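Long-range contact in putative hydrolase (Chloroflexus aurantiacus J-10-fl, PDB 3CMN), which is a largely helical putative hydrolase of the zincin-like metallopeptidase family, and probably cleaves peptide bonds with the help of a metal ion: residues E69-W82 with G153-R165. Numbering follows the deposited sequence.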
loop_
_atom_site.group_PDB
_atom_site.type_symbol
_atom_site.label_atom_id
_atom_site.label_comp_id
_atom_site.label_asym_id
_atom_site.label_seq_id
_atom_site.Cartn_x
_atom_site.Cartn_y
_atom_site.Cartn_z
ATOM N N GLU A 69 11.988 6.708 12.300
ATOM C CA GLU A 69 13.279 6.233 11.798
ATOM C C GLU A 69 13.474 6.720 10.352
ATOM O O GLU A 69 12.745 6.310 9.444
ATOM C CB GLU A 69 13.295 4.698 11.834
ATOM C CG GLU A 69 14.662 4.048 11.948
ATOM C CD GLU A 69 14.569 2.528 11.913
ATOM O OE1 GLU A 69 13.551 1.984 12.401
ATOM O OE2 GLU A 69 15.512 1.879 11.409
ATOM N N PRO A 70 14.453 7.607 10.119
ATOM C CA PRO A 70 14.676 8.095 8.751
ATOM C C PRO A 70 14.999 6.928 7.821
ATOM O O PRO A 70 15.599 5.948 8.244
ATOM C CB PRO A 70 15.868 9.040 8.906
ATOM C CG PRO A 70 15.740 9.523 10.325
ATOM C CD PRO A 70 15.361 8.268 11.073
ATOM N N VAL A 71 14.605 7.019 6.561
ATOM C CA VAL A 71 14.899 5.937 5.629
ATOM C C VAL A 71 16.393 5.962 5.333
ATOM O O VAL A 71 16.859 6.755 4.530
ATOM C CB VAL A 71 14.078 6.087 4.321
ATOM C CG1 VAL A 71 14.432 4.973 3.328
ATOM C CG2 VAL A 71 12.605 6.031 4.653
ATOM N N SER A 72 17.147 5.100 6.000
ATOM C CA SER A 72 18.589 5.068 5.801
ATOM C C SER A 72 19.059 3.965 4.872
ATOM O O SER A 72 20.241 3.880 4.575
ATOM C CB SER A 72 19.322 4.953 7.146
ATOM O OG SER A 72 18.933 3.797 7.863
ATOM N N ARG A 73 18.147 3.112 4.425
ATOM C CA ARG A 73 18.512 2.047 3.495
ATOM C C ARG A 73 17.461 1.908 2.403
ATOM O O ARG A 73 16.288 2.201 2.606
ATOM C CB ARG A 73 18.668 0.699 4.212
ATOM C CG ARG A 73 19.813 0.634 5.212
ATOM C CD ARG A 73 20.113 -0.801 5.614
ATOM N NE ARG A 73 20.882 -1.494 4.581
ATOM C CZ ARG A 73 21.132 -2.803 4.578
ATOM N NH1 ARG A 73 20.658 -3.568 5.554
ATOM N NH2 ARG A 73 21.882 -3.339 3.616
ATOM N N ILE A 74 17.897 1.494 1.226
ATOM C CA ILE A 74 16.975 1.280 0.125
ATOM C C ILE A 74 17.413 0.024 -0.597
ATOM O O ILE A 74 18.607 -0.224 -0.777
ATOM C CB ILE A 74 16.932 2.486 -0.877
ATOM C CG1 ILE A 74 18.338 2.834 -1.365
ATOM C CG2 ILE A 74 16.262 3.695 -0.224
ATOM C CD1 ILE A 74 18.772 2.045 -2.580
ATOM N N PHE A 75 16.447 -0.789 -0.990
ATOM C CA PHE A 75 16.776 -2.007 -1.698
ATOM C C PHE A 75 16.115 -2.022 -3.075
ATOM O O PHE A 75 14.943 -1.692 -3.215
ATOM C CB PHE A 75 16.307 -3.229 -0.904
ATOM C CG PHE A 75 16.651 -3.187 0.566
ATOM C CD1 PHE A 75 15.662 -2.937 1.518
ATOM C CD2 PHE A 75 17.954 -3.425 1.001
ATOM C CE1 PHE A 75 15.961 -2.928 2.895
ATOM C CE2 PHE A 75 18.269 -3.416 2.367
ATOM C CZ PHE A 75 17.264 -3.167 3.317
ATOM N N VAL A 76 16.894 -2.382 -4.090
ATOM C CA VAL A 76 16.404 -2.513 -5.456
ATOM C C VAL A 76 16.216 -4.030 -5.563
ATOM O O VAL A 76 17.190 -4.781 -5.501
ATOM C CB VAL A 76 17.479 -2.039 -6.492
ATOM C CG1 VAL A 76 16.966 -2.203 -7.913
ATOM C CG2 VAL A 76 17.842 -0.588 -6.236
ATOM N N PHE A 77 14.973 -4.482 -5.686
ATOM C CA PHE A 77 14.687 -5.913 -5.776
ATOM C C PHE A 77 14.356 -6.379 -7.189
ATOM O O PHE A 77 13.901 -5.605 -8.027
ATOM C CB PHE A 77 13.459 -6.294 -4.917
ATOM C CG PHE A 77 13.693 -6.343 -3.420
ATOM C CD1 PHE A 77 12.598 -6.503 -2.565
ATOM C CD2 PHE A 77 14.964 -6.253 -2.865
ATOM C CE1 PHE A 77 12.749 -6.570 -1.186
ATOM C CE2 PHE A 77 15.140 -6.318 -1.481
ATOM C CZ PHE A 77 14.023 -6.478 -0.632
ATOM N N ASP A 78 14.588 -7.667 -7.430
ATOM C CA ASP A 78 14.188 -8.297 -8.683
ATOM C C ASP A 78 13.020 -9.112 -8.109
ATOM O O ASP A 78 12.739 -9.018 -6.906
ATOM C CB ASP A 78 15.267 -9.228 -9.246
ATOM C CG ASP A 78 15.409 -10.502 -8.448
ATOM O OD1 ASP A 78 15.921 -10.441 -7.321
ATOM O OD2 ASP A 78 14.994 -11.575 -8.942
ATOM N N ARG A 79 12.349 -9.911 -8.931
ATOM C CA ARG A 79 11.203 -10.682 -8.447
ATOM C C ARG A 79 11.562 -11.767 -7.438
ATOM O O ARG A 79 10.785 -12.061 -6.535
ATOM C CB ARG A 79 10.444 -11.293 -9.628
ATOM C CG ARG A 79 9.849 -10.241 -10.550
ATOM C CD ARG A 79 9.195 -10.858 -11.761
ATOM N NE ARG A 79 8.764 -9.824 -12.695
ATOM C CZ ARG A 79 8.476 -10.049 -13.971
ATOM N NH1 ARG A 79 8.578 -11.274 -14.460
ATOM N NH2 ARG A 79 8.096 -9.053 -14.749
ATOM N N ARG A 80 12.743 -12.355 -7.587
ATOM C CA ARG A 80 13.174 -13.399 -6.676
ATOM C C ARG A 80 13.430 -12.814 -5.287
ATOM O O ARG A 80 13.022 -13.386 -4.270
ATOM C CB ARG A 80 14.441 -14.067 -7.204
ATOM C CG ARG A 80 14.934 -15.196 -6.330
ATOM C CD ARG A 80 16.174 -15.840 -6.899
ATOM N NE ARG A 80 16.461 -17.096 -6.213
ATOM C CZ ARG A 80 17.110 -17.201 -5.057
ATOM N NH1 ARG A 80 17.566 -16.120 -4.432
ATOM N NH2 ARG A 80 17.294 -18.401 -4.525
ATOM N N GLU A 81 14.110 -11.674 -5.247
ATOM C CA GLU A 81 14.393 -11.031 -3.973
ATOM C C GLU A 81 13.104 -10.553 -3.322
ATOM O O GLU A 81 12.956 -10.624 -2.105
ATOM C CB GLU A 81 15.364 -9.871 -4.161
ATOM C CG GLU A 81 16.722 -10.313 -4.681
ATOM C CD GLU A 81 17.625 -9.148 -5.007
ATOM O OE1 GLU A 81 17.153 -8.204 -5.687
ATOM O OE2 GLU A 81 18.805 -9.174 -4.594
ATOM N N TRP A 82 12.160 -10.079 -4.124
ATOM C CA TRP A 82 10.908 -9.635 -3.547
ATOM C C TRP A 82 10.244 -10.814 -2.828
ATOM O O TRP A 82 9.729 -10.665 -1.718
ATOM C CB TRP A 82 9.965 -9.078 -4.621
ATOM C CG TRP A 82 8.666 -8.614 -4.044
ATOM C CD1 TRP A 82 8.432 -7.441 -3.387
ATOM C CD2 TRP A 82 7.440 -9.355 -3.997
ATOM N NE1 TRP A 82 7.136 -7.407 -2.931
ATOM C CE2 TRP A 82 6.504 -8.568 -3.288
ATOM C CE3 TRP A 82 7.040 -10.608 -4.482
ATOM C CZ2 TRP A 82 5.187 -8.993 -3.051
ATOM C CZ3 TRP A 82 5.733 -11.034 -4.250
ATOM C CH2 TRP A 82 4.820 -10.224 -3.536
ATOM N N GLY A 153 10.528 -0.175 9.881
ATOM C CA GLY A 153 10.856 1.078 9.221
ATOM C C GLY A 153 12.347 1.272 8.971
ATOM O O GLY A 153 13.155 0.387 9.257
ATOM N N GLY A 154 12.707 2.426 8.415
ATOM C CA GLY A 154 14.104 2.722 8.146
ATOM C C GLY A 154 14.599 2.407 6.747
ATOM O O GLY A 154 15.748 2.701 6.414
ATOM N N SER A 155 13.751 1.811 5.917
ATOM C CA SER A 155 14.172 1.463 4.566
ATOM C C SER A 155 13.009 1.330 3.605
ATOM O O SER A 155 11.865 1.257 4.021
ATOM C CB SER A 155 14.937 0.141 4.597
ATOM O OG SER A 155 14.086 -0.904 5.029
ATOM N N LEU A 156 13.314 1.312 2.311
ATOM C CA LEU A 156 12.299 1.144 1.278
ATOM C C LEU A 156 12.904 0.305 0.167
ATOM O O LEU A 156 14.109 0.367 -0.074
ATOM C CB LEU A 156 11.861 2.500 0.712
ATOM C CG LEU A 156 10.938 3.371 1.572
ATOM C CD1 LEU A 156 10.743 4.720 0.902
ATOM C CD2 LEU A 156 9.586 2.684 1.747
ATOM N N TYR A 157 12.078 -0.503 -0.491
ATOM C CA TYR A 157 12.563 -1.312 -1.608
ATOM C C TYR A 157 11.726 -1.017 -2.830
ATOM O O TYR A 157 10.587 -0.573 -2.725
ATOM C CB TYR A 157 12.554 -2.824 -1.290
ATOM C CG TYR A 157 11.191 -3.469 -1.059
ATOM C CD1 TYR A 157 10.287 -3.653 -2.114
ATOM C CD2 TYR A 157 10.824 -3.930 0.214
ATOM C CE1 TYR A 157 9.050 -4.280 -1.908
ATOM C CE2 TYR A 157 9.587 -4.565 0.430
ATOM C CZ TYR A 157 8.706 -4.733 -0.632
ATOM O OH TYR A 157 7.474 -5.322 -0.423
ATOM N N PHE A 158 12.317 -1.247 -3.990
ATOM C CA PHE A 158 11.657 -1.012 -5.259
ATOM C C PHE A 158 11.934 -2.225 -6.123
ATOM O O PHE A 158 13.073 -2.663 -6.219
ATOM C CB PHE A 158 12.230 0.253 -5.922
ATOM C CG PHE A 158 12.171 1.481 -5.041
ATOM C CD1 PHE A 158 13.126 1.703 -4.059
ATOM C CD2 PHE A 158 11.124 2.395 -5.166
ATOM C CE1 PHE A 158 13.041 2.817 -3.207
ATOM C CE2 PHE A 158 11.025 3.510 -4.325
ATOM C CZ PHE A 158 11.988 3.720 -3.342
ATOM N N VAL A 159 10.896 -2.800 -6.693
ATOM C CA VAL A 159 11.111 -3.903 -7.622
ATOM C C VAL A 159 11.331 -3.385 -9.039
ATOM O O VAL A 159 10.427 -3.403 -9.852
ATOM C CB VAL A 159 9.937 -4.898 -7.597
ATOM C CG1 VAL A 159 10.324 -6.197 -8.287
ATOM C CG2 VAL A 159 9.490 -5.158 -6.166
ATOM N N GLU A 160 12.507 -2.818 -9.283
ATOM C CA GLU A 160 12.874 -2.090 -10.491
ATOM C C GLU A 160 12.415 -2.831 -11.741
ATOM O O GLU A 160 12.010 -2.144 -12.707
ATOM C CB GLU A 160 14.384 -1.851 -10.536
ATOM C CG GLU A 160 14.779 -0.450 -10.977
ATOM C CD GLU A 160 14.720 -0.275 -12.482
ATOM O OE1 GLU A 160 15.071 -1.231 -13.205
ATOM O OE2 GLU A 160 14.324 0.818 -12.937
ATOM N N PRO A 161 12.530 -4.143 -11.844
ATOM C CA PRO A 161 12.124 -4.824 -13.078
ATOM C C PRO A 161 10.691 -4.529 -13.485
ATOM O O PRO A 161 10.427 -4.232 -14.648
ATOM C CB PRO A 161 12.353 -6.301 -12.754
ATOM C CG PRO A 161 13.534 -6.259 -11.806
ATOM C CD PRO A 161 13.176 -5.084 -10.905
ATOM N N ASN A 162 9.766 -4.606 -12.529
ATOM C CA ASN A 162 8.360 -4.340 -12.825
ATOM C C ASN A 162 8.137 -2.846 -13.038
ATOM O O ASN A 162 7.293 -2.443 -13.837
ATOM C CB ASN A 162 7.455 -4.858 -11.699
ATOM C CG ASN A 162 7.634 -6.344 -11.446
ATOM O OD1 ASN A 162 8.322 -7.032 -12.205
ATOM N ND2 ASN A 162 7.020 -6.848 -10.374
ATOM N N ILE A 163 8.898 -2.033 -12.320
ATOM C CA ILE A 163 8.817 -0.583 -12.455
ATOM C C ILE A 163 9.242 -0.195 -13.884
ATOM O O ILE A 163 8.594 0.618 -14.536
ATOM C CB ILE A 163 9.747 0.131 -11.425
ATOM C CG1 ILE A 163 9.282 -0.182 -10.000
ATOM C CG2 ILE A 163 9.745 1.636 -11.661
ATOM C CD1 ILE A 163 10.106 0.459 -8.900
ATOM N N ALA A 164 10.330 -0.800 -14.356
ATOM C CA ALA A 164 10.852 -0.540 -15.693
ATOM C C ALA A 164 9.855 -0.986 -16.766
ATOM O O ALA A 164 9.669 -0.302 -17.771
ATOM C CB ALA A 164 12.185 -1.258 -15.884
ATOM N N ARG A 165 9.211 -2.126 -16.550
ATOM C CA ARG A 165 8.245 -2.633 -17.510
ATOM C C ARG A 165 6.993 -1.767 -17.604
ATOM O O ARG A 165 6.431 -1.616 -18.686
ATOM C CB ARG A 165 7.865 -4.066 -17.160
ATOM C CG ARG A 165 8.939 -5.052 -17.529
ATOM C CD ARG A 165 8.752 -6.397 -16.848
ATOM N NE ARG A 165 9.773 -7.337 -17.298
ATOM C CZ ARG A 165 11.084 -7.142 -17.161
ATOM N NH1 ARG A 165 11.544 -6.040 -16.578
ATOM N NH2 ARG A 165 11.935 -8.042 -17.629
HETATM O O HOH W 1 11.307 4.482 8.481
#
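Tyr157 carries CG between its backbone N and carbonyl carbon (chi1 65°), while Phe77 turns CG beside its own backbone N. The two rings thereby meet in an offset stack, centroids 4.7 Å apart and planes at 21°. Phe77 CE1 sits over one face of the tyrosine, 3.5 Å from Tyr157 CG, and Tyr157 CB in turn packs over the phenylalanine face as a CH-pi contact. Trp82 completes the aromatic cluster. Alongside, strands 73-76 and 155-158 pair in parallel, with bonds such as Phe75 N to Leu156 O (2.8 Å). Arg73, Phe75, Ser155 and Tyr157 point to one face of the pair; Ile74, Val76, Leu156 and Phe158 point to the opposite one, where Phe158 stacks on Tyr48 and touches Glu185 of a probable HExxH motif, which carries no metal in this structure. Beyond the strands, Arg79 grips Asn162 OD1 side-on: NE binds in the carbonyl plane on a lone pair (2.9 Å, N-H...O 163°), and NH2 from above that plane at 3.3 Å. Arg79 NH1 also donates to Ser31 O. With Asn162 ND2 donating to Val138 O and Ala135 O, the buried amide is held at both ends and its rotation fixed, tying together the starts of helices 79-92 and 160-169.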